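Local coordinates for molybdopterin biosynthesis moeA protein (Pyrococcus horikoshii, PDB 1WU2) that probably takes part in molybdenum cofactor biosynthesis, helping to insert molybdenum at the dithiolene of molybdopterin, as other MoeA proteins do, at residues Asp59-Arg64 with Asp127-Leu132; Val81-Pro86 with Val90-Val95; Gln306-Val311 with Asn373-Ile378; Phe310-Leu315 with Asn323-Val328. One frame throughout, in Å; residues are numbered along the deposited sequence.

Contact 1. Residues Asp59-Arg64 with Asp127-Leu132; sequences DGYAIR and DKIYVL
Strands 60-63 and 128-131 face each other without pairing: the CA atoms of Tyr61 and Ile129 lie 8.9 Å apart. Both belong to one mixed sheet of the MoeA N-terminal region, where strands 99-103 and 77-84 stand between them, so the sheet must curl for their side chains to meet. Ile129 carries the contact with both branches: CG1 lies between the backbone N and the carbonyl carbon (chi1 53°) and CG2 anti to that carbon, which sets both against Tyr61. CG2 sits over one face of the Tyr61 ring, 3.9 Å from the centroid and 16° off the normal, a CH-pi contact. CD1 reaches the base of the tyrosine, 4.0 Å from Tyr61 CB, and more loosely Ile63 CG2 at 4.4 Å. With a serine in place of the tyrosine, Ile129 CG2 would probably lose the ring face it rests on, and a gap would open. No hydrogen bond links the two segments; dispersion and CH-pi contact join these buried side chains inside the curled sheet.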
loop_
_atom_site.group_PDB
_atom_site.type_symbol
_atom_site.label_atom_id
_atom_site.label_comp_id
_atom_site.label_asym_id
_atom_site.label_seq_id
_atom_site.Cartn_x
_atom_site.Cartn_y
_atom_site.Cartn_z
ATOM N N ASP A 59 -23.483 -28.912 17.434
ATOM C CA ASP A 59 -23.982 -29.797 18.486
ATOM C C ASP A 59 -24.962 -30.753 17.832
ATOM O O ASP A 59 -25.986 -30.316 17.312
ATOM C CB ASP A 59 -24.705 -29.021 19.593
ATOM C CG ASP A 59 -23.857 -27.918 20.195
ATOM O OD1 ASP A 59 -24.372 -27.184 21.062
ATOM O OD2 ASP A 59 -22.676 -27.702 19.864
ATOM N N GLY A 60 -24.652 -32.046 17.838
ATOM C CA GLY A 60 -25.508 -33.018 17.182
ATOM C C GLY A 60 -25.245 -34.464 17.548
ATOM O O GLY A 60 -24.860 -34.756 18.670
ATOM N N TYR A 61 -25.477 -35.362 16.592
ATOM C CA TYR A 61 -25.262 -36.793 16.776
ATOM C C TYR A 61 -24.355 -37.330 15.670
ATOM O O TYR A 61 -24.670 -37.207 14.488
ATOM C CB TYR A 61 -26.599 -37.535 16.754
ATOM C CG TYR A 61 -27.519 -37.154 17.890
ATOM C CD1 TYR A 61 -27.398 -37.754 19.140
ATOM C CD2 TYR A 61 -28.503 -36.186 17.719
ATOM C CE1 TYR A 61 -28.237 -37.402 20.190
ATOM C CE2 TYR A 61 -29.346 -35.828 18.758
ATOM C CZ TYR A 61 -29.208 -36.440 19.992
ATOM O OH TYR A 61 -30.042 -36.086 21.027
ATOM N N ALA A 62 -23.229 -37.919 16.061
ATOM C CA ALA A 62 -22.307 -38.529 15.114
ATOM C C ALA A 62 -22.875 -39.858 14.614
ATOM O O ALA A 62 -22.979 -40.819 15.370
ATOM C CB ALA A 62 -20.947 -38.734 15.766
ATOM N N ILE A 63 -23.250 -39.895 13.338
ATOM C CA ILE A 63 -23.882 -41.067 12.738
ATOM C C ILE A 63 -23.069 -41.576 11.556
ATOM O O ILE A 63 -21.993 -41.058 11.261
ATOM C CB ILE A 63 -25.319 -40.715 12.276
ATOM C CG1 ILE A 63 -25.295 -39.631 11.190
ATOM C CG2 ILE A 63 -26.157 -40.255 13.463
ATOM C CD1 ILE A 63 -26.580 -39.534 10.395
ATOM N N ARG A 64 -23.595 -42.601 10.894
ATOM C CA ARG A 64 -23.098 -43.023 9.595
ATOM C C ARG A 64 -23.990 -42.370 8.553
ATOM O O ARG A 64 -25.211 -42.509 8.610
ATOM C CB ARG A 64 -23.168 -44.543 9.443
ATOM C CG ARG A 64 -22.637 -45.333 10.630
ATOM C CD ARG A 64 -21.139 -45.507 10.608
ATOM N NE ARG A 64 -20.728 -46.479 9.592
ATOM C CZ ARG A 64 -20.273 -47.709 9.841
ATOM N NH1 ARG A 64 -20.147 -48.161 11.086
ATOM N NH2 ARG A 64 -19.935 -48.498 8.828
ATOM N N ASP A 127 -34.319 -42.713 24.041
ATOM C CA ASP A 127 -32.937 -43.052 23.686
ATOM C C ASP A 127 -32.784 -43.257 22.173
ATOM O O ASP A 127 -31.748 -43.726 21.707
ATOM C CB ASP A 127 -32.481 -44.313 24.443
ATOM C CG ASP A 127 -31.821 -43.997 25.783
ATOM O OD1 ASP A 127 -31.638 -44.937 26.586
ATOM O OD2 ASP A 127 -31.450 -42.851 26.125
ATOM N N LYS A 128 -33.814 -42.894 21.414
ATOM C CA LYS A 128 -33.798 -43.028 19.961
ATOM C C LYS A 128 -33.838 -41.646 19.311
ATOM O O LYS A 128 -34.399 -40.705 19.873
ATOM C CB LYS A 128 -34.993 -43.860 19.478
ATOM C CG LYS A 128 -35.393 -45.025 20.388
ATOM C CD LYS A 128 -34.433 -46.201 20.267
ATOM C CE LYS A 128 -34.663 -47.240 21.361
ATOM N NZ LYS A 128 -33.459 -47.423 22.226
ATOM N N ILE A 129 -33.220 -41.533 18.137
ATOM C CA ILE A 129 -33.362 -40.348 17.288
ATOM C C ILE A 129 -33.944 -40.749 15.937
ATOM O O ILE A 129 -33.821 -41.897 15.510
ATOM C CB ILE A 129 -32.014 -39.601 17.101
ATOM C CG1 ILE A 129 -30.915 -40.544 16.605
ATOM C CG2 ILE A 129 -31.599 -38.924 18.402
ATOM C CD1 ILE A 129 -29.736 -39.825 15.976
ATOM N N TYR A 130 -34.581 -39.792 15.270
ATOM C CA TYR A 130 -35.231 -40.052 13.990
ATOM C C TYR A 130 -34.772 -39.054 12.937
ATOM O O TYR A 130 -34.870 -37.841 13.125
ATOM C CB TYR A 130 -36.751 -40.025 14.159
ATOM C CG TYR A 130 -37.242 -41.172 15.011
ATOM C CD1 TYR A 130 -37.330 -41.049 16.394
ATOM C CD2 TYR A 130 -37.586 -42.391 14.437
ATOM C CE1 TYR A 130 -37.762 -42.103 17.183
ATOM C CE2 TYR A 130 -38.021 -43.454 15.218
ATOM C CZ TYR A 130 -38.106 -43.303 16.589
ATOM O OH TYR A 130 -38.533 -44.351 17.368
ATOM N N VAL A 131 -34.260 -39.586 11.831
ATOM C CA VAL A 131 -33.743 -38.777 10.737
ATOM C C VAL A 131 -34.691 -38.894 9.539
ATOM O O VAL A 131 -35.008 -39.994 9.081
ATOM C CB VAL A 131 -32.286 -39.174 10.364
ATOM C CG1 VAL A 131 -32.142 -40.678 10.146
ATOM C CG2 VAL A 131 -31.811 -38.410 9.139
ATOM N N LEU A 132 -35.145 -37.742 9.052
ATOM C CA LEU A 132 -36.180 -37.666 8.025
ATOM C C LEU A 132 -35.608 -37.410 6.628
ATOM O O LEU A 132 -36.338 -37.482 5.638
ATOM C CB LEU A 132 -37.174 -36.557 8.383
ATOM C CG LEU A 132 -37.624 -36.513 9.851
ATOM C CD1 LEU A 132 -38.290 -35.191 10.197
ATOM C CD2 LEU A 132 -38.563 -37.671 10.152
#

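Contact 2. Residues Val81-Pro86 with Val90-Val95; sequences VIEEVP and VAKEEV
The carboxylate of Glu83 is gripped by two successive backbone amides, Lys92 N giving a bond of 3.2 Å to OE2 and Glu93 N one of 3.2 Å to OE1. Glu83 lies near the end of strand 77-84 in the MoeA N-terminal region; the chain then turns, and the irregular segment 90-94 runs back at 162° to 82-85. The two bonds differ in approach. Lys92 N meets the syn lone pair of OE2, whereas Glu93 N comes to OE1 from above the carboxylate plane, 36° out of it; both are nearly straight. Glu83 gets there with CG anti to its own N (chi1 -179°) and an extended chain, and two bonds fix the rotation of its end group. The Lys92 ammonium does not join in, its NZ lying 6.5 Å from Glu83 OE2. Val85, just past the strand's end, points its side chain toward 90-91, where Pro110 also touches Ala91 and Thr107 touches Val85. There Val85 CG2 packs against Ala91 CB at 3.7 Å.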
loop_
_atom_site.group_PDB
_atom_site.type_symbol
_atom_site.label_atom_id
_atom_site.label_comp_id
_atom_site.label_asym_id
_atom_site.label_seq_id
_atom_site.Cartn_x
_atom_site.Cartn_y
_atom_site.Cartn_z
ATOM N N VAL A 81 -28.940 -44.030 20.529
ATOM C CA VAL A 81 -27.921 -43.215 21.182
ATOM C C VAL A 81 -27.260 -44.011 22.312
ATOM O O VAL A 81 -27.849 -44.199 23.382
ATOM C CB VAL A 81 -28.523 -41.898 21.732
ATOM C CG1 VAL A 81 -27.438 -41.006 22.335
ATOM C CG2 VAL A 81 -29.272 -41.155 20.629
ATOM N N ILE A 82 -26.036 -44.474 22.055
ATOM C CA ILE A 82 -25.259 -45.265 23.016
ATOM C C ILE A 82 -24.411 -44.414 23.968
ATOM O O ILE A 82 -23.992 -44.896 25.021
ATOM C CB ILE A 82 -24.335 -46.269 22.274
ATOM C CG1 ILE A 82 -23.179 -45.525 21.572
ATOM C CG2 ILE A 82 -25.165 -47.151 21.331
ATOM C CD1 ILE A 82 -22.641 -46.184 20.310
ATOM N N GLU A 83 -24.135 -43.169 23.590
ATOM C CA GLU A 83 -23.303 -42.290 24.413
ATOM C C GLU A 83 -23.596 -40.808 24.194
ATOM O O GLU A 83 -24.034 -40.396 23.123
ATOM C CB GLU A 83 -21.817 -42.555 24.144
ATOM C CG GLU A 83 -20.872 -41.698 24.978
ATOM C CD GLU A 83 -19.411 -42.047 24.791
ATOM O OE1 GLU A 83 -19.026 -42.454 23.676
ATOM O OE2 GLU A 83 -18.643 -41.896 25.766
ATOM N N GLU A 84 -23.352 -40.023 25.238
ATOM C CA GLU A 84 -23.332 -38.572 25.155
ATOM C C GLU A 84 -22.009 -38.085 25.738
ATOM O O GLU A 84 -21.759 -38.230 26.936
ATOM C CB GLU A 84 -24.508 -37.973 25.926
ATOM C CG GLU A 84 -25.857 -38.545 25.519
ATOM C CD GLU A 84 -27.023 -37.734 26.047
ATOM O OE1 GLU A 84 -26.884 -37.100 27.116
ATOM O OE2 GLU A 84 -28.083 -37.737 25.390
ATOM N N VAL A 85 -21.164 -37.524 24.877
ATOM C CA VAL A 85 -19.827 -37.087 25.255
ATOM C C VAL A 85 -19.927 -35.727 25.947
ATOM O O VAL A 85 -20.400 -34.769 25.336
ATOM C CB VAL A 85 -18.904 -36.965 24.015
ATOM C CG1 VAL A 85 -17.487 -36.571 24.419
ATOM C CG2 VAL A 85 -18.888 -38.268 23.218
ATOM N N PRO A 86 -19.496 -35.631 27.209
ATOM C CA PRO A 86 -19.482 -34.340 27.915
ATOM C C PRO A 86 -18.549 -33.328 27.255
ATOM O O PRO A 86 -17.789 -33.694 26.356
ATOM C CB PRO A 86 -18.966 -34.699 29.316
ATOM C CG PRO A 86 -19.138 -36.171 29.442
ATOM C CD PRO A 86 -19.000 -36.725 28.066
ATOM N N VAL A 90 -13.677 -37.015 24.953
ATOM C CA VAL A 90 -13.658 -37.854 23.758
ATOM C C VAL A 90 -14.598 -39.045 23.965
ATOM O O VAL A 90 -14.773 -39.518 25.089
ATOM C CB VAL A 90 -12.228 -38.365 23.456
ATOM C CG1 VAL A 90 -12.205 -39.228 22.199
ATOM C CG2 VAL A 90 -11.259 -37.197 23.314
ATOM N N ALA A 91 -15.195 -39.523 22.875
ATOM C CA ALA A 91 -16.123 -40.652 22.928
ATOM C C ALA A 91 -15.411 -41.952 23.298
ATOM O O ALA A 91 -14.410 -42.319 22.683
ATOM C CB ALA A 91 -16.837 -40.815 21.594
ATOM N N LYS A 92 -15.942 -42.640 24.303
ATOM C CA LYS A 92 -15.417 -43.936 24.730
ATOM C C LYS A 92 -15.862 -45.047 23.777
ATOM O O LYS A 92 -15.116 -45.994 23.539
ATOM C CB LYS A 92 -15.880 -44.274 26.155
ATOM C CG LYS A 92 -15.704 -43.159 27.188
ATOM C CD LYS A 92 -14.261 -42.682 27.289
ATOM C CE LYS A 92 -14.046 -41.841 28.545
ATOM N NZ LYS A 92 -13.503 -42.640 29.683
ATOM N N GLU A 93 -17.074 -44.919 23.239
ATOM C CA GLU A 93 -17.676 -45.948 22.389
ATOM C C GLU A 93 -17.502 -45.632 20.904
ATOM O O GLU A 93 -17.288 -44.479 20.523
ATOM C CB GLU A 93 -19.169 -46.111 22.721
ATOM C CG GLU A 93 -19.516 -47.405 23.456
ATOM C CD GLU A 93 -19.364 -47.293 24.965
ATOM O OE1 GLU A 93 -18.314 -46.798 25.430
ATOM O OE2 GLU A 93 -20.295 -47.701 25.691
ATOM N N GLU A 94 -17.585 -46.674 20.077
ATOM C CA GLU A 94 -17.517 -46.535 18.623
ATOM C C GLU A 94 -18.926 -46.460 18.037
ATOM O O GLU A 94 -19.909 -46.749 18.720
ATOM C CB GLU A 94 -16.775 -47.721 18.000
ATOM C CG GLU A 94 -15.330 -47.890 18.452
ATOM C CD GLU A 94 -14.598 -48.976 17.676
ATOM O OE1 GLU A 94 -14.646 -48.960 16.424
ATOM O OE2 GLU A 94 -13.972 -49.851 18.315
ATOM N N VAL A 95 -19.008 -46.086 16.763
ATOM C CA VAL A 95 -20.281 -45.974 16.056
ATOM C C VAL A 95 -20.361 -47.084 15.017
ATOM O O VAL A 95 -19.525 -47.159 14.119
ATOM C CB VAL A 95 -20.423 -44.605 15.357
ATOM C CG1 VAL A 95 -21.712 -44.542 14.532
ATOM C CG2 VAL A 95 -20.398 -43.485 16.385
#

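Contact 3. Residues Gln306-Val311 with Asn373-Ile378; sequences QFNLFV and NAYLEI
Helix 300-319 lies beside strand 374-378 with the CA atoms of Asn308 and Tyr375 9.2 Å apart and those of Leu309 and Glu377 9.4 Å, a spacing bridged mainly by side chains. The helix belongs to the probable molybdopterin-binding domain and the strand to the C-terminal region, consistent with an interface between the two regions. Tyr375 and Asn308 meet obliquely, amide and ring planes 55° apart. Asn308 OD1 is 3.7 Å from Tyr375 CE2, while Asn308 CB lies 4.0 Å from Tyr375 OH. The Tyr375 ring leaves its strand with CG between the backbone N and the carbonyl carbon (chi1 63°), which carries OH across to the helix, where it hydrogen-bonds Lys312 NZ; Phe345 stacks on the ring. The Asn308 amide nitrogen is bound within the helix, to Phe304 O. Two residues farther along the strand, Glu377 meets Leu309, whose CD2 slides past the carboxylate, 3.5 Å from Glu377 OE1, an oxygen hydrogen-bonded to Tyr343 OH. With a leucine at Tyr375, Lys312 NZ would be likely to lose its hydroxyl partner and Asn308 the ring beside it. No hydrogen bond spans the two segments themselves: van der Waals packing joins helix and strand, and Asn308 ND2, Tyr375 OH and Glu377 OE1 find their hydrogen bonds outside the pair of segments.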
loop_
_atom_site.group_PDB
_atom_site.type_symbol
_atom_site.label_atom_id
_atom_site.label_comp_id
_atom_site.label_asym_id
_atom_site.label_seq_id
_atom_site.Cartn_x
_atom_site.Cartn_y
_atom_site.Cartn_z
ATOM N N GLN A 306 11.423 8.120 -12.994
ATOM C CA GLN A 306 12.588 7.251 -13.119
ATOM C C GLN A 306 12.613 6.182 -12.029
ATOM O O GLN A 306 13.073 5.070 -12.263
ATOM C CB GLN A 306 13.873 8.072 -13.075
ATOM C CG GLN A 306 14.165 8.796 -14.382
ATOM C CD GLN A 306 15.295 9.798 -14.263
ATOM O OE1 GLN A 306 15.779 10.076 -13.160
ATOM N NE2 GLN A 306 15.721 10.346 -15.397
ATOM N N PHE A 307 12.111 6.518 -10.844
ATOM C CA PHE A 307 12.099 5.570 -9.739
ATOM C C PHE A 307 11.062 4.481 -9.995
ATOM O O PHE A 307 11.352 3.300 -9.855
ATOM C CB PHE A 307 11.818 6.262 -8.403
ATOM C CG PHE A 307 11.780 5.312 -7.240
ATOM C CD1 PHE A 307 12.927 5.032 -6.517
ATOM C CD2 PHE A 307 10.604 4.664 -6.901
ATOM C CE1 PHE A 307 12.896 4.137 -5.466
ATOM C CE2 PHE A 307 10.566 3.768 -5.850
ATOM C CZ PHE A 307 11.711 3.502 -5.132
ATOM N N ASN A 308 9.857 4.887 -10.379
ATOM C CA ASN A 308 8.771 3.946 -10.641
ATOM C C ASN A 308 9.021 3.044 -11.850
ATOM O O ASN A 308 8.628 1.877 -11.848
ATOM C CB ASN A 308 7.449 4.698 -10.807
ATOM C CG ASN A 308 6.832 5.079 -9.480
ATOM O OD1 ASN A 308 6.212 4.249 -8.818
ATOM N ND2 ASN A 308 7.005 6.336 -9.078
ATOM N N LEU A 309 9.697 3.578 -12.865
ATOM C CA LEU A 309 9.919 2.848 -14.115
ATOM C C LEU A 309 11.168 1.966 -14.083
ATOM O O LEU A 309 11.277 1.036 -14.878
ATOM C CB LEU A 309 9.999 3.817 -15.307
ATOM C CG LEU A 309 8.690 4.521 -15.679
ATOM C CD1 LEU A 309 8.944 5.632 -16.674
ATOM C CD2 LEU A 309 7.680 3.538 -16.247
ATOM N N PHE A 310 12.097 2.241 -13.167
ATOM C CA PHE A 310 13.360 1.504 -13.114
ATOM C C PHE A 310 13.663 0.979 -11.718
ATOM O O PHE A 310 13.676 -0.229 -11.492
ATOM C CB PHE A 310 14.517 2.389 -13.592
ATOM C CG PHE A 310 14.511 2.646 -15.071
ATOM C CD1 PHE A 310 14.268 3.913 -15.568
ATOM C CD2 PHE A 310 14.757 1.616 -15.966
ATOM C CE1 PHE A 310 14.266 4.146 -16.933
ATOM C CE2 PHE A 310 14.757 1.849 -17.337
ATOM C CZ PHE A 310 14.512 3.113 -17.815
ATOM N N VAL A 311 13.887 1.896 -10.783
ATOM C CA VAL A 311 14.363 1.545 -9.444
ATOM C C VAL A 311 13.400 0.606 -8.706
ATOM O O VAL A 311 13.828 -0.381 -8.114
ATOM C CB VAL A 311 14.618 2.806 -8.578
ATOM C CG1 VAL A 311 15.218 2.417 -7.229
ATOM C CG2 VAL A 311 15.539 3.782 -9.298
ATOM N N ASN A 373 -2.357 10.236 -8.096
ATOM C CA ASN A 373 -2.696 9.017 -7.368
ATOM C C ASN A 373 -2.060 7.771 -7.968
ATOM O O ASN A 373 -2.089 6.697 -7.371
ATOM C CB ASN A 373 -4.214 8.813 -7.469
ATOM C CG ASN A 373 -4.838 8.459 -6.165
ATOM O OD1 ASN A 373 -4.148 8.296 -5.157
ATOM N ND2 ASN A 373 -6.161 8.343 -6.161
ATOM N N ALA A 374 -1.528 7.913 -9.169
ATOM C CA ALA A 374 -1.279 6.773 -10.031
ATOM C C ALA A 374 -0.513 7.230 -11.254
ATOM O O ALA A 374 -0.218 8.413 -11.400
ATOM C CB ALA A 374 -2.611 6.141 -10.455
ATOM N N TYR A 375 -0.185 6.291 -12.130
ATOM C CA TYR A 375 0.380 6.644 -13.417
ATOM C C TYR A 375 -0.062 5.713 -14.534
ATOM O O TYR A 375 -0.422 4.562 -14.311
ATOM C CB TYR A 375 1.907 6.745 -13.345
ATOM C CG TYR A 375 2.652 5.472 -13.004
ATOM C CD1 TYR A 375 3.159 4.647 -14.008
ATOM C CD2 TYR A 375 2.896 5.119 -11.682
ATOM C CE1 TYR A 375 3.873 3.494 -13.701
ATOM C CE2 TYR A 375 3.609 3.966 -11.363
ATOM C CZ TYR A 375 4.094 3.159 -12.377
ATOM O OH TYR A 375 4.795 2.019 -12.070
ATOM N N LEU A 376 -0.038 6.260 -15.740
ATOM C CA LEU A 376 -0.365 5.549 -16.957
ATOM C C LEU A 376 0.877 5.545 -17.835
ATOM O O LEU A 376 1.576 6.546 -17.932
ATOM C CB LEU A 376 -1.517 6.264 -17.669
ATOM C CG LEU A 376 -1.756 5.928 -19.141
ATOM C CD1 LEU A 376 -2.224 4.498 -19.284
ATOM C CD2 LEU A 376 -2.766 6.888 -19.730
ATOM N N GLU A 377 1.142 4.421 -18.484
ATOM C CA GLU A 377 2.265 4.310 -19.400
ATOM C C GLU A 377 1.745 4.186 -20.827
ATOM O O GLU A 377 0.907 3.333 -21.115
ATOM C CB GLU A 377 3.125 3.106 -19.040
ATOM C CG GLU A 377 3.869 3.263 -17.722
ATOM C CD GLU A 377 4.320 1.934 -17.155
ATOM O OE1 GLU A 377 5.348 1.397 -17.626
ATOM O OE2 GLU A 377 3.639 1.419 -16.246
ATOM N N ILE A 378 2.239 5.054 -21.704
ATOM C CA ILE A 378 1.890 5.041 -23.118
ATOM C C ILE A 378 3.139 4.654 -23.909
ATOM O O ILE A 378 4.106 5.413 -23.928
ATOM C CB ILE A 378 1.375 6.428 -23.556
ATOM C CG1 ILE A 378 0.232 6.886 -22.639
ATOM C CG2 ILE A 378 0.921 6.395 -25.017
ATOM C CD1 ILE A 378 -0.210 8.322 -22.854
#

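Contact 4. Residues Phe310-Leu315 with Asn323-Val328; sequences FVKHAL and NYEVKV
Charge pairing comes first: Lys312 NZ on helix 300-319 forms a salt bridge of 2.9 Å with Glu325 OE1, met nearly along the oxygen's C-O axis. The lysine is bent at chi3 (80°), which turns its ammonium group to the carboxylate, and NZ also bonds Tyr375 OH. Lys327 NZ joins the network from beside OE2 of the same glutamate, a long pair at 4.0 Å. Among hydrogen bonds, His313 ND1 and Tyr324 OH lie 2.8 Å apart in a nearly straight bond (167°), in which either could be the donor. Water 1 donates to the carbonyl oxygen of His313 at 2.7 Å and lies 3.1 Å from Tyr324 OH, linking the phenol to the helix backbone as well. Edge contacts complete the join. The His313 and Tyr324 rings meet rim to rim, their planes at 67°, and Glu325 OE2 stands at the edge of the imidazole, 3.6 Å from His313 CE1. Lys312 CG passes the rim of the Tyr324 ring at CE2. Lys327 O bonds Tyr350 OH of the second subunit. One helix turn is thus fastened to the chain leading into strand 327-332 by a salt bridge and a histidine-tyrosine bond side by side, and the Glu325 carboxylate, set between Lys312 and Lys327, would probably favour the charged form of both lysines.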
loop_
_atom_site.group_PDB
_atom_site.type_symbol
_atom_site.label_atom_id
_atom_site.label_comp_id
_atom_site.label_asym_id
_atom_site.label_seq_id
_atom_site.Cartn_x
_atom_site.Cartn_y
_atom_site.Cartn_z
ATOM N N PHE A 310 12.097 2.241 -13.167
ATOM C CA PHE A 310 13.360 1.504 -13.114
ATOM C C PHE A 310 13.663 0.979 -11.718
ATOM O O PHE A 310 13.676 -0.229 -11.492
ATOM C CB PHE A 310 14.517 2.389 -13.592
ATOM C CG PHE A 310 14.511 2.646 -15.071
ATOM C CD1 PHE A 310 14.268 3.913 -15.568
ATOM C CD2 PHE A 310 14.757 1.616 -15.966
ATOM C CE1 PHE A 310 14.266 4.146 -16.933
ATOM C CE2 PHE A 310 14.757 1.849 -17.337
ATOM C CZ PHE A 310 14.512 3.113 -17.815
ATOM N N VAL A 311 13.887 1.896 -10.783
ATOM C CA VAL A 311 14.363 1.545 -9.444
ATOM C C VAL A 311 13.400 0.606 -8.706
ATOM O O VAL A 311 13.828 -0.381 -8.114
ATOM C CB VAL A 311 14.618 2.806 -8.578
ATOM C CG1 VAL A 311 15.218 2.417 -7.229
ATOM C CG2 VAL A 311 15.539 3.782 -9.298
ATOM N N LYS A 312 12.110 0.926 -8.754
ATOM C CA LYS A 312 11.060 0.138 -8.112
ATOM C C LYS A 312 11.146 -1.342 -8.499
ATOM O O LYS A 312 11.030 -2.216 -7.651
ATOM C CB LYS A 312 9.681 0.709 -8.486
ATOM C CG LYS A 312 8.495 -0.150 -8.078
ATOM C CD LYS A 312 7.174 0.610 -8.175
ATOM C CE LYS A 312 6.644 0.680 -9.596
ATOM N NZ LYS A 312 5.159 0.777 -9.643
ATOM N N HIS A 313 11.356 -1.606 -9.784
ATOM C CA HIS A 313 11.407 -2.973 -10.300
ATOM C C HIS A 313 12.726 -3.681 -9.998
ATOM O O HIS A 313 12.749 -4.901 -9.860
ATOM C CB HIS A 313 11.122 -2.969 -11.805
ATOM C CG HIS A 313 9.788 -2.389 -12.146
ATOM N ND1 HIS A 313 8.607 -2.925 -11.680
ATOM C CD2 HIS A 313 9.447 -1.296 -12.866
ATOM C CE1 HIS A 313 7.595 -2.198 -12.117
ATOM N NE2 HIS A 313 8.078 -1.203 -12.838
ATOM N N ALA A 314 13.813 -2.921 -9.896
ATOM C CA ALA A 314 15.108 -3.473 -9.494
ATOM C C ALA A 314 15.084 -3.922 -8.037
ATOM O O ALA A 314 15.532 -5.018 -7.712
ATOM C CB ALA A 314 16.219 -2.450 -9.710
ATOM N N LEU A 315 14.563 -3.066 -7.166
ATOM C CA LEU A 315 14.428 -3.373 -5.743
ATOM C C LEU A 315 13.553 -4.606 -5.509
ATOM O O LEU A 315 13.869 -5.448 -4.671
ATOM C CB LEU A 315 13.840 -2.176 -4.996
ATOM C CG LEU A 315 14.786 -0.987 -4.833
ATOM C CD1 LEU A 315 14.006 0.277 -4.515
ATOM C CD2 LEU A 315 15.818 -1.261 -3.744
ATOM N N ASN A 323 3.675 -9.271 -6.298
ATOM C CA ASN A 323 2.481 -8.447 -6.102
ATOM C C ASN A 323 2.787 -7.160 -5.335
ATOM O O ASN A 323 2.150 -6.850 -4.325
ATOM C CB ASN A 323 1.376 -9.253 -5.403
ATOM C CG ASN A 323 0.998 -10.513 -6.163
ATOM O OD1 ASN A 323 0.988 -11.611 -5.605
ATOM N ND2 ASN A 323 0.669 -10.357 -7.439
ATOM N N TYR A 324 3.771 -6.421 -5.837
ATOM C CA TYR A 324 4.233 -5.178 -5.210
ATOM C C TYR A 324 3.624 -3.931 -5.870
ATOM O O TYR A 324 4.009 -2.799 -5.556
ATOM C CB TYR A 324 5.769 -5.104 -5.237
ATOM C CG TYR A 324 6.402 -5.159 -6.618
ATOM C CD1 TYR A 324 6.688 -6.379 -7.228
ATOM C CD2 TYR A 324 6.735 -3.995 -7.301
ATOM C CE1 TYR A 324 7.273 -6.437 -8.490
ATOM C CE2 TYR A 324 7.324 -4.042 -8.563
ATOM C CZ TYR A 324 7.589 -5.267 -9.150
ATOM O OH TYR A 324 8.169 -5.318 -10.395
ATOM N N GLU A 325 2.683 -4.145 -6.786
ATOM C CA GLU A 325 1.960 -3.053 -7.432
ATOM C C GLU A 325 0.584 -3.515 -7.920
ATOM O O GLU A 325 0.392 -4.687 -8.253
ATOM C CB GLU A 325 2.777 -2.477 -8.598
ATOM C CG GLU A 325 2.991 -3.433 -9.764
ATOM C CD GLU A 325 3.948 -2.889 -10.815
ATOM O OE1 GLU A 325 4.274 -1.682 -10.783
ATOM O OE2 GLU A 325 4.378 -3.678 -11.683
ATOM N N VAL A 326 -0.361 -2.579 -7.957
ATOM C CA VAL A 326 -1.738 -2.865 -8.336
ATOM C C VAL A 326 -2.058 -2.197 -9.666
ATOM O O VAL A 326 -1.846 -0.995 -9.822
ATOM C CB VAL A 326 -2.736 -2.333 -7.283
ATOM C CG1 VAL A 326 -4.123 -2.917 -7.520
ATOM C CG2 VAL A 326 -2.254 -2.639 -5.870
ATOM N N LYS A 327 -2.567 -2.978 -10.615
ATOM C CA LYS A 327 -3.050 -2.440 -11.881
ATOM C C LYS A 327 -4.575 -2.365 -11.872
ATOM O O LYS A 327 -5.250 -3.322 -11.493
ATOM C CB LYS A 327 -2.556 -3.287 -13.052
ATOM C CG LYS A 327 -1.118 -2.986 -13.461
ATOM C CD LYS A 327 -0.903 -3.138 -14.967
ATOM C CE LYS A 327 0.504 -2.709 -15.384
ATOM N NZ LYS A 327 1.555 -3.215 -14.446
ATOM N N VAL A 328 -5.099 -1.221 -12.303
ATOM C CA VAL A 328 -6.523 -0.911 -12.226
ATOM C C VAL A 328 -7.064 -0.480 -13.592
ATOM O O VAL A 328 -6.416 0.272 -14.319
ATOM C CB VAL A 328 -6.780 0.214 -11.196
ATOM C CG1 VAL A 328 -8.263 0.544 -11.102
ATOM C CG2 VAL A 328 -6.232 -0.178 -9.830
HETATM O O HOH W 1 10.943 -6.620 -10.874
#

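From the N terminus, contact 1 opens at strand 60-63 and closes at strand 128-131, its segments lying 63 residues apart. Contact 2 is nested inside that loop and closes a much shorter one, after strand 77-84; the two touch, with Asp127 O 3.1 Å from Val81 N, and both reach one sheet of the N-terminal region. The chain then travels to the far part of the molecule, about 63 Å between the centres of contacts 1 and 3. There contacts 3 and 4 start from helix 300-319. Contact 4 closes first, inside the longer loop of contact 3, so the helix is tied to the C-terminal sheet at strand 374-378 and to the chain entering it at strand 327-332.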